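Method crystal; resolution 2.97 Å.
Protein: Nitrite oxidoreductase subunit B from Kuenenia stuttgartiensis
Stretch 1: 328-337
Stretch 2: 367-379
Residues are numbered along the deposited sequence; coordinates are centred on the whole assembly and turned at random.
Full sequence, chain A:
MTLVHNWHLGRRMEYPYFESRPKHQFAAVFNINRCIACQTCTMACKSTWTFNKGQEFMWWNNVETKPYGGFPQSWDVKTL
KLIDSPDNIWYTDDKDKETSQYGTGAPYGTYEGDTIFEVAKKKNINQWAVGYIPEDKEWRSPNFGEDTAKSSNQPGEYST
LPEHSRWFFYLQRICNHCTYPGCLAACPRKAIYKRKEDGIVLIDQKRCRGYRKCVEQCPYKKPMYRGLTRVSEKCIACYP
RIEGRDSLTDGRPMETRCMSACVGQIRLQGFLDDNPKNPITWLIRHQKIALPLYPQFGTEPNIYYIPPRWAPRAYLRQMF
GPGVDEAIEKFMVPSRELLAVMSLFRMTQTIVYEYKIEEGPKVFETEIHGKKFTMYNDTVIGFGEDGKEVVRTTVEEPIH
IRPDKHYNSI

Stretch 1 328-337: IEKFMVPSRE
Stretch 2, residues 367-379: EIHGKKFTMYNDT

Stretch 1 opens within a helix that enters from earlier in the chain (phi/psi near -65/-39 at Ile328), followed by a short extended linker at Val333 (-124/89) and Pro334 (-67/138), and the first two residues, Arg336 and Glu337, of a second helix that continues beyond the stretch, N-capped by Ser335. Stretch 2 is a β-hairpin arm: a type I' turn from Ile368 to Lys371, with His369 (55/35) and Gly370 (81/1) at positive phi, closed by Lys371 N to Ile368 O (3.1 Å) and Ile368 N to Lys371 O (2.8 Å), then a strand through Tyr376. The two stretches run in the same general direction, with CA atoms 6.1 Å apart at Val333–Phe373 and 6.7 Å at Arg336–Met375. No backbone hydrogen bond joins them; side chains make most of the contact, which buries 620 Å² summed over both sides.

Apolar packing centres on Val333 (chi1 t), which points toward the hairpin. Its CG1 lies 3.5 Å from CB of Phe373 (chi1 t, chi2 80°), its CG2 4.1 Å from CG2 of Ile368, and its CB 3.7 Å from CE of Lys371. Pro334 CD packs 3.7 Å from Phe373 CE1, while Pro334 O approaches the edge of that ring, 3.5 Å from CE1.

Met332 (m, t, p) lays its methyl over one face of the His369 ring (chi1 m, chi2 108°), a CH-π contact with CE 3.8 Å from the ring centroid.

Two salt bridges join opposite charges. Lys371 (p, t, t, t) extends along Val333 so that NZ donates to Glu329 OE2 at 2.7 Å. Arg336, extended (t, t, t), grips Asp378 (chi1 m) with two hydrogen bonds: NE to OD2, 2.9 Å, and NH2 to OD1, a very short 2.5 Å.

Because Asp378 engages the guanidinium at its edge, a face remains free for Tyr376 (chi1 m, chi2 -105°). The planes lie 5° apart, and Arg336 CZ sits 3.7 Å from the centroid of the Tyr376 ring, combining stacking with cation-π attraction.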

ATOM      1  N   ILE A 328      22.735  16.604   7.136  1.00 42.17           N
ATOM      2  CA  ILE A 328      21.499  17.335   6.867  1.00 43.33           C
ATOM      3  C   ILE A 328      21.800  18.703   6.266  1.00 44.50           C
ATOM      4  O   ILE A 328      21.101  19.162   5.354  1.00 38.92           O
ATOM      5  CB  ILE A 328      20.666  17.445   8.155  1.00 33.96           C
ATOM      6  CG1 ILE A 328      20.323  16.050   8.680  1.00 38.09           C
ATOM      7  CG2 ILE A 328      19.399  18.238   7.909  1.00 35.81           C
ATOM      8  CD1 ILE A 328      19.612  16.059  10.006  1.00 36.63           C
ATOM      9  N   GLU A 329      22.845  19.371   6.761  1.00 44.23           N
ATOM     10  CA  GLU A 329      23.198  20.691   6.243  1.00 47.81           C
ATOM     11  C   GLU A 329      23.527  20.616   4.754  1.00 48.83           C
ATOM     12  O   GLU A 329      23.206  21.533   3.987  1.00 46.81           O
ATOM     13  CB  GLU A 329      24.362  21.267   7.054  1.00 51.01           C
ATOM     14  CG  GLU A 329      24.831  22.658   6.645  1.00 51.67           C
ATOM     15  CD  GLU A 329      26.096  22.628   5.820  1.00 70.95           C
ATOM     16  OE1 GLU A 329      26.930  21.730   6.060  1.00 65.34           O
ATOM     17  OE2 GLU A 329      26.263  23.505   4.943  1.00 71.28           O
ATOM     18  N   LYS A 330      24.196  19.540   4.336  1.00 51.13           N
ATOM     19  CA  LYS A 330      24.492  19.349   2.920  1.00 44.61           C
ATOM     20  C   LYS A 330      23.227  19.052   2.120  1.00 39.95           C
ATOM     21  O   LYS A 330      23.082  19.518   0.984  1.00 43.18           O
ATOM     22  CB  LYS A 330      25.512  18.224   2.744  1.00 39.66           C
ATOM     23  CG  LYS A 330      26.889  18.534   3.308  1.00 42.19           C
ATOM     24  CD  LYS A 330      27.893  17.460   2.928  1.00 37.47           C
ATOM     25  CE  LYS A 330      29.207  17.650   3.664  1.00 41.76           C
ATOM     26  NZ  LYS A 330      29.840  18.957   3.334  1.00 38.97           N
ATOM     27  N   PHE A 331      22.304  18.272   2.691  1.00 41.06           N
ATOM     28  CA  PHE A 331      21.136  17.828   1.932  1.00 44.15           C
ATOM     29  C   PHE A 331      20.104  18.934   1.736  1.00 43.46           C
ATOM     30  O   PHE A 331      19.571  19.090   0.631  1.00 45.54           O
ATOM     31  CB  PHE A 331      20.475  16.631   2.619  1.00 35.12           C
ATOM     32  CG  PHE A 331      19.068  16.377   2.152  1.00 33.97           C
ATOM     33  CD1 PHE A 331      18.833  15.703   0.966  1.00 40.53           C
ATOM     34  CD2 PHE A 331      17.981  16.831   2.887  1.00 30.72           C
ATOM     35  CE1 PHE A 331      17.543  15.476   0.525  1.00 42.90           C
ATOM     36  CE2 PHE A 331      16.690  16.611   2.448  1.00 35.27           C
ATOM     37  CZ  PHE A 331      16.471  15.932   1.265  1.00 38.89           C
ATOM     38  N   MET A 332      19.792  19.693   2.792  1.00 44.23           N
ATOM     39  CA  MET A 332      18.679  20.638   2.721  1.00 47.09           C
ATOM     40  C   MET A 332      18.898  21.696   1.651  1.00 48.59           C
ATOM     41  O   MET A 332      17.937  22.159   1.026  1.00 46.58           O
ATOM     42  CB  MET A 332      18.468  21.312   4.075  1.00 46.25           C
ATOM     43  CG  MET A 332      18.107  20.367   5.199  1.00 44.02           C
ATOM     44  SD  MET A 332      17.993  21.240   6.770  1.00 66.15           S
ATOM     45  CE  MET A 332      16.535  22.239   6.490  1.00 41.81           C
ATOM     46  N   VAL A 333      20.147  22.081   1.421  1.00 46.98           N
ATOM     47  CA  VAL A 333      20.513  22.946   0.306  1.00 50.38           C
ATOM     48  C   VAL A 333      21.566  22.188  -0.489  1.00 47.18           C
ATOM     49  O   VAL A 333      22.767  22.329  -0.217  1.00 45.25           O
ATOM     50  CB  VAL A 333      21.039  24.306   0.793  1.00 57.80           C
ATOM     51  CG1 VAL A 333      21.113  25.290  -0.355  1.00 50.54           C
ATOM     52  CG2 VAL A 333      20.165  24.849   1.917  1.00 49.94           C
ATOM     53  N   PRO A 334      21.171  21.371  -1.464  1.00 44.73           N
ATOM     54  CA  PRO A 334      22.144  20.485  -2.109  1.00 48.39           C
ATOM     55  C   PRO A 334      23.164  21.268  -2.915  1.00 46.75           C
ATOM     56  O   PRO A 334      22.829  22.223  -3.620  1.00 49.25           O
ATOM     57  CB  PRO A 334      21.277  19.604  -3.019  1.00 37.19           C
ATOM     58  CG  PRO A 334      19.885  19.747  -2.494  1.00 40.79           C
ATOM     59  CD  PRO A 334      19.803  21.138  -1.952  1.00 41.51           C
ATOM     60  N   SER A 335      24.422  20.850  -2.802  1.00 45.71           N
ATOM     61  CA  SER A 335      25.445  21.349  -3.701  1.00 45.07           C
ATOM     62  C   SER A 335      25.118  20.910  -5.126  1.00 42.34           C
ATOM     63  O   SER A 335      24.265  20.050  -5.364  1.00 45.30           O
ATOM     64  CB  SER A 335      26.829  20.863  -3.270  1.00 40.67           C
ATOM     65  OG  SER A 335      26.985  19.478  -3.517  1.00 47.93           O
ATOM     66  N   ARG A 336      25.814  21.514  -6.089  1.00 44.04           N
ATOM     67  CA  ARG A 336      25.580  21.165  -7.486  1.00 40.22           C
ATOM     68  C   ARG A 336      25.870  19.695  -7.764  1.00 38.91           C
ATOM     69  O   ARG A 336      25.118  19.035  -8.493  1.00 38.83           O
ATOM     70  CB  ARG A 336      26.423  22.049  -8.400  1.00 41.49           C
ATOM     71  CG  ARG A 336      26.333  21.638  -9.852  1.00 37.05           C
ATOM     72  CD  ARG A 336      27.021  22.631 -10.756  1.00 43.10           C
ATOM     73  NE  ARG A 336      26.569  22.489 -12.135  1.00 47.75           N
ATOM     74  CZ  ARG A 336      26.794  23.385 -13.086  1.00 47.18           C
ATOM     75  NH1 ARG A 336      27.469  24.492 -12.807  1.00 50.33           N
ATOM     76  NH2 ARG A 336      26.346  23.178 -14.316  1.00 42.01           N
ATOM     77  N   GLU A 337      26.944  19.152  -7.186  1.00 40.08           N
ATOM     78  CA  GLU A 337      27.303  17.774  -7.503  1.00 44.72           C
ATOM     79  C   GLU A 337      26.442  16.756  -6.766  1.00 40.29           C
ATOM     80  O   GLU A 337      26.194  15.670  -7.299  1.00 37.92           O
ATOM     81  CB  GLU A 337      28.782  17.526  -7.197  1.00 43.30           C
ATOM     82  CG  GLU A 337      29.416  16.496  -8.121  1.00 47.72           C
ATOM     83  CD  GLU A 337      30.879  16.245  -7.821  1.00 55.67           C
ATOM     84  OE1 GLU A 337      31.318  16.538  -6.689  1.00 49.16           O
ATOM     85  OE2 GLU A 337      31.591  15.748  -8.719  1.00 57.71           O
ATOM     86  N   GLU A 367      17.401  31.924  -2.332  1.00 46.16           N
ATOM     87  CA  GLU A 367      17.990  31.789  -1.007  1.00 49.08           C
ATOM     88  C   GLU A 367      17.018  31.018  -0.124  1.00 51.65           C
ATOM     89  O   GLU A 367      15.844  31.387  -0.019  1.00 53.30           O
ATOM     90  CB  GLU A 367      18.304  33.156  -0.393  1.00 46.02           C
ATOM     91  CG  GLU A 367      18.944  34.143  -1.351  1.00 53.55           C
ATOM     92  CD  GLU A 367      20.459  34.030  -1.387  1.00 62.37           C
ATOM     93  OE1 GLU A 367      21.060  33.695  -0.343  1.00 57.21           O
ATOM     94  OE2 GLU A 367      21.048  34.270  -2.463  1.00 56.68           O
ATOM     95  N   ILE A 368      17.507  29.953   0.508  1.00 53.56           N
ATOM     96  CA  ILE A 368      16.652  29.028   1.253  1.00 48.95           C
ATOM     97  C   ILE A 368      17.435  28.482   2.440  1.00 47.09           C
ATOM     98  O   ILE A 368      18.632  28.196   2.334  1.00 46.32           O
ATOM     99  CB  ILE A 368      16.141  27.895   0.332  1.00 46.16           C
ATOM    100  CG1 ILE A 368      14.994  27.118   0.981  1.00 45.97           C
ATOM    101  CG2 ILE A 368      17.280  26.968  -0.109  1.00 42.74           C
ATOM    102  CD1 ILE A 368      13.628  27.707   0.692  1.00 45.08           C
ATOM    103  N   HIS A 369      16.757  28.369   3.585  1.00 46.81           N
ATOM    104  CA  HIS A 369      17.356  27.841   4.815  1.00 48.77           C
ATOM    105  C   HIS A 369      18.623  28.611   5.194  1.00 54.10           C
ATOM    106  O   HIS A 369      19.590  28.050   5.714  1.00 49.90           O
ATOM    107  CB  HIS A 369      17.633  26.342   4.697  1.00 44.17           C
ATOM    108  CG  HIS A 369      16.422  25.533   4.347  1.00 43.70           C
ATOM    109  ND1 HIS A 369      16.246  24.959   3.106  1.00 40.35           N
ATOM    110  CD2 HIS A 369      15.326  25.207   5.072  1.00 40.78           C
ATOM    111  CE1 HIS A 369      15.095  24.309   3.084  1.00 44.85           C
ATOM    112  NE2 HIS A 369      14.518  24.445   4.264  1.00 49.99           N
ATOM    113  N   GLY A 370      18.611  29.914   4.915  1.00 57.12           N
ATOM    114  CA  GLY A 370      19.660  30.842   5.284  1.00 54.55           C
ATOM    115  C   GLY A 370      20.880  30.884   4.387  1.00 49.57           C
ATOM    116  O   GLY A 370      21.816  31.636   4.690  1.00 59.06           O
ATOM    117  N   LYS A 371      20.922  30.106   3.306  1.00 39.24           N
ATOM    118  CA  LYS A 371      22.034  30.174   2.366  1.00 42.02           C
ATOM    119  C   LYS A 371      21.485  30.077   0.945  1.00 47.62           C
ATOM    120  O   LYS A 371      20.321  29.730   0.728  1.00 50.14           O
ATOM    121  CB  LYS A 371      23.136  29.148   2.679  1.00 39.50           C
ATOM    122  CG  LYS A 371      22.890  27.696   2.379  1.00 48.74           C
ATOM    123  CD  LYS A 371      24.127  26.937   2.850  1.00 51.35           C
ATOM    124  CE  LYS A 371      24.163  25.497   2.389  1.00 62.20           C
ATOM    125  NZ  LYS A 371      25.441  24.852   2.806  1.00 61.96           N
ATOM    126  N   LYS A 372      22.342  30.380  -0.028  1.00 47.15           N
ATOM    127  CA  LYS A 372      21.933  30.501  -1.422  1.00 48.34           C
ATOM    128  C   LYS A 372      22.031  29.178  -2.173  1.00 45.59           C
ATOM    129  O   LYS A 372      23.051  28.484  -2.109  1.00 46.04           O
ATOM    130  CB  LYS A 372      22.799  31.555  -2.114  1.00 51.38           C
ATOM    131  CG  LYS A 372      22.769  31.518  -3.630  1.00 54.19           C
ATOM    132  CD  LYS A 372      23.306  32.818  -4.206  1.00 51.75           C
ATOM    133  CE  LYS A 372      23.958  32.606  -5.560  1.00 53.58           C
ATOM    134  NZ  LYS A 372      23.326  33.456  -6.606  1.00 48.96           N
ATOM    135  N   PHE A 373      20.945  28.829  -2.865  1.00 41.42           N
ATOM    136  CA  PHE A 373      20.844  27.610  -3.658  1.00 46.41           C
ATOM    137  C   PHE A 373      20.699  27.972  -5.131  1.00 51.03           C
ATOM    138  O   PHE A 373      19.803  28.740  -5.497  1.00 45.93           O
ATOM    139  CB  PHE A 373      19.654  26.758  -3.207  1.00 49.48           C
ATOM    140  CG  PHE A 373      19.351  25.608  -4.125  1.00 47.76           C
ATOM    141  CD1 PHE A 373      20.095  24.442  -4.066  1.00 49.75           C
ATOM    142  CD2 PHE A 373      18.322  25.696  -5.049  1.00 42.32           C
ATOM    143  CE1 PHE A 373      19.817  23.384  -4.911  1.00 49.92           C
ATOM    144  CE2 PHE A 373      18.045  24.644  -5.897  1.00 47.39           C
ATOM    145  CZ  PHE A 373      18.791  23.486  -5.827  1.00 46.46           C
ATOM    146  N   THR A 374      21.574  27.418  -5.970  1.00 54.94           N
ATOM    147  CA  THR A 374      21.477  27.545  -7.416  1.00 51.08           C
ATOM    148  C   THR A 374      21.398  26.155  -8.029  1.00 45.66           C
ATOM    149  O   THR A 374      22.056  25.217  -7.573  1.00 51.70           O
ATOM    150  CB  THR A 374      22.659  28.314  -8.023  1.00 42.56           C
ATOM    151  OG1 THR A 374      23.838  27.501  -7.982  1.00 47.82           O
ATOM    152  CG2 THR A 374      22.904  29.608  -7.274  1.00 45.56           C
ATOM    153  N   MET A 375      20.574  26.025  -9.061  1.00 43.20           N
ATOM    154  CA  MET A 375      20.322  24.736  -9.689  1.00 46.36           C
ATOM    155  C   MET A 375      20.547  24.845 -11.189  1.00 46.48           C
ATOM    156  O   MET A 375      20.047  25.776 -11.832  1.00 49.54           O
ATOM    157  CB  MET A 375      18.893  24.247  -9.407  1.00 45.22           C
ATOM    158  CG  MET A 375      18.541  22.928 -10.073  1.00 49.87           C
ATOM    159  SD  MET A 375      16.859  22.416  -9.688  1.00 61.23           S
ATOM    160  CE  MET A 375      15.910  23.670 -10.547  1.00 54.36           C
ATOM    161  N   TYR A 376      21.295  23.886 -11.734  1.00 42.81           N
ATOM    162  CA  TYR A 376      21.644  23.821 -13.145  1.00 45.69           C
ATOM    163  C   TYR A 376      21.073  22.528 -13.714  1.00 44.82           C
ATOM    164  O   TYR A 376      20.892  21.545 -12.989  1.00 47.63           O
ATOM    165  CB  TYR A 376      23.169  23.860 -13.337  1.00 47.14           C
ATOM    166  CG  TYR A 376      23.870  24.975 -12.583  1.00 46.40           C
ATOM    167  CD1 TYR A 376      24.341  26.102 -13.247  1.00 47.25           C
ATOM    168  CD2 TYR A 376      24.063  24.899 -11.210  1.00 49.67           C
ATOM    169  CE1 TYR A 376      24.980  27.127 -12.552  1.00 45.56           C
ATOM    170  CE2 TYR A 376      24.694  25.915 -10.518  1.00 55.60           C
ATOM    171  CZ  TYR A 376      25.151  27.026 -11.191  1.00 54.04           C
ATOM    172  OH  TYR A 376      25.782  28.041 -10.503  1.00 52.03           O
ATOM    173  N   ASN A 377      20.745  22.532 -15.005  1.00 40.65           N
ATOM    174  CA  ASN A 377      20.211  21.321 -15.634  1.00 37.88           C
ATOM    175  C   ASN A 377      21.362  20.459 -16.160  1.00 43.14           C
ATOM    176  O   ASN A 377      21.572  20.294 -17.368  1.00 47.32           O
ATOM    177  CB  ASN A 377      19.229  21.670 -16.740  1.00 37.86           C
ATOM    178  CG  ASN A 377      18.626  20.420 -17.386  1.00 37.30           C
ATOM    179  OD1 ASN A 377      17.559  19.952 -17.005  1.00 44.63           O
ATOM    180  ND2 ASN A 377      19.328  19.871 -18.360  1.00 46.29           N
ATOM    181  N   ASP A 378      22.119  19.898 -15.223  1.00 42.57           N
ATOM    182  CA  ASP A 378      23.252  19.085 -15.626  1.00 41.83           C
ATOM    183  C   ASP A 378      22.787  17.698 -16.025  1.00 38.43           C
ATOM    184  O   ASP A 378      21.703  17.239 -15.650  1.00 44.29           O
ATOM    185  CB  ASP A 378      24.288  18.944 -14.519  1.00 46.56           C
ATOM    186  CG  ASP A 378      24.623  20.263 -13.850  1.00 49.11           C
ATOM    187  OD1 ASP A 378      24.787  21.283 -14.542  1.00 48.97           O
ATOM    188  OD2 ASP A 378      24.755  20.260 -12.615  1.00 50.01           O
ATOM    189  N   THR A 379      23.617  17.043 -16.820  1.00 43.79           N
ATOM    190  CA  THR A 379      23.389  15.675 -17.264  1.00 40.70           C
ATOM    191  C   THR A 379      24.358  14.777 -16.501  1.00 41.26           C
ATOM    192  O   THR A 379      25.577  14.871 -16.688  1.00 46.40           O
ATOM    193  CB  THR A 379      23.599  15.553 -18.771  1.00 39.32           C
ATOM    194  OG1 THR A 379      22.576  16.284 -19.456  1.00 45.38           O
ATOM    195  CG2 THR A 379      23.565  14.110 -19.192  1.00 38.33           C
TER